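Local coordinates for protease Do-like 2, chloroplastic (Arabidopsis thaliana, PDB 4FLN), which cleaves photodamaged D1 protein of photosystem II as a chloroplast serine protease of the Deg/HtrA family and rests as a hexamer, at the interface of chains A and B. Residues are numbered along the deposited sequence; one frame, centred on the assembly and turned at random. Chains: chain A/B, Protease Do-like 2, chloroplastic.

The interface of chains A and B. Residues chain A 44, 47, 104, 164; chain B 148, 319-320.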
loop_
_atom_site.group_PDB
_atom_site.type_symbol
_atom_site.label_atom_id
_atom_site.label_comp_id
_atom_site.label_asym_id
_atom_site.label_seq_id
_atom_site.Cartn_x
_atom_site.Cartn_y
_atom_site.Cartn_z
ATOM N N ALA A 44 -21.318 4.396 42.680
ATOM C CA ALA A 44 -22.087 3.609 41.718
ATOM C C ALA A 44 -23.426 4.273 41.418
ATOM O O ALA A 44 -24.110 3.912 40.461
ATOM C CB ALA A 44 -22.293 2.184 42.225
ATOM N N LEU A 47 -22.897 6.327 38.128
ATOM C CA LEU A 47 -22.876 5.502 36.924
ATOM C C LEU A 47 -24.284 5.094 36.495
ATOM O O LEU A 47 -24.572 4.994 35.301
ATOM C CB LEU A 47 -22.016 4.260 37.121
ATOM C CG LEU A 47 -20.573 4.462 37.579
ATOM C CD1 LEU A 47 -19.923 3.113 37.841
ATOM C CD2 LEU A 47 -19.778 5.257 36.558
ATOM N N ARG A 104 -27.753 0.227 33.211
ATOM C CA ARG A 104 -26.678 -0.564 33.771
ATOM C C ARG A 104 -27.260 -1.651 34.671
ATOM O O ARG A 104 -28.277 -1.439 35.338
ATOM C CB ARG A 104 -25.744 0.332 34.573
ATOM C CG ARG A 104 -24.550 -0.379 35.148
ATOM C CD ARG A 104 -23.496 0.621 35.520
ATOM N NE ARG A 104 -22.438 0.014 36.311
ATOM C CZ ARG A 104 -22.213 0.305 37.584
ATOM N NH1 ARG A 104 -22.974 1.202 38.199
ATOM N NH2 ARG A 104 -21.227 -0.294 38.240
ATOM N N ILE A 164 -20.175 -1.219 31.235
ATOM C CA ILE A 164 -19.822 0.196 31.271
ATOM C C ILE A 164 -18.311 0.393 31.422
ATOM O O ILE A 164 -17.618 -0.485 31.920
ATOM C CB ILE A 164 -20.603 0.913 32.406
ATOM C CG1 ILE A 164 -20.991 2.331 32.002
ATOM C CG2 ILE A 164 -19.838 0.868 33.730
ATOM C CD1 ILE A 164 -22.151 2.861 32.799
ATOM N N LEU B 148 -14.332 -0.048 39.350
ATOM C CA LEU B 148 -14.113 0.893 38.266
ATOM C C LEU B 148 -13.652 2.239 38.803
ATOM O O LEU B 148 -14.222 2.773 39.754
ATOM C CB LEU B 148 -15.389 1.085 37.452
ATOM C CG LEU B 148 -15.880 -0.092 36.609
ATOM C CD1 LEU B 148 -17.072 0.342 35.771
ATOM C CD2 LEU B 148 -14.770 -0.648 35.715
ATOM N N SER B 319 -23.820 -3.538 42.864
ATOM C CA SER B 319 -24.466 -2.747 41.812
ATOM C C SER B 319 -24.294 -3.345 40.410
ATOM O O SER B 319 -24.777 -2.786 39.419
ATOM C CB SER B 319 -23.944 -1.307 41.839
ATOM O OG SER B 319 -24.954 -0.386 41.462
ATOM N N GLU B 320 -23.614 -4.486 40.330
ATOM C CA GLU B 320 -23.097 -4.974 39.053
ATOM C C GLU B 320 -23.681 -6.303 38.572
ATOM O O GLU B 320 -24.141 -7.126 39.363
ATOM C CB GLU B 320 -21.569 -5.088 39.121
ATOM C CG GLU B 320 -20.870 -3.857 39.690
ATOM C CD GLU B 320 -19.350 -3.919 39.569
ATOM O OE1 GLU B 320 -18.666 -3.169 40.299
ATOM O OE2 GLU B 320 -18.839 -4.710 38.746
HETATM O O HOH W 1 -19.825 -0.260 40.661
#
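A:Arg104 and A:Ile164, both extended in loops of the trypsin-like protease domain, face B:Leu148, B:Ser319 and B:Glu320, likewise in loops, while the short helix 43-47 of chain A adds A:Ala44 and A:Leu47. In this S1C-family Deg protease, B:Leu148 belongs to the protease domain and the other two chain B residues to the first PDZ domain, which thus reaches the neighbouring subunit of the hexamer. A:Arg104 has CG anti to its backbone N (chi1 -177°) and runs extended to NE, which carries the guanidinium out to chain B. CG of B:Glu320 approaches NH2 of A:Arg104 from beyond the rim, tilted off the plane and on the side away from A:Leu47, at 3.9 Å. Guanidinium and carboxylate planes are turned 46° apart, and the charges do not touch: NH2 of A:Arg104 is 4.4 Å from OE1 of B:Glu320. Water 1, in the guanidinium plane at its edge, lies 2.8 Å from NH2 of A:Arg104 and a longer 3.2 Å from OE1 of B:Glu320, a bridge that is tentative, since B:Glu320 is poorly ordered. On one guanidinium face sits CD1 of A:Leu47, offset toward the rim, a same-chain contact that probably helps fix the group's rotation. Methyl to methyl, CD1 of B:Leu148 meets CG2 of A:Ile164 at 3.5 Å. The CB of A:Ala44 lies 3.8 Å from OG of B:Ser319; both residues are poorly ordered. No direct polar bond joins the chains in this patch, whose centre is about 22 Å from the catalytic A:His91.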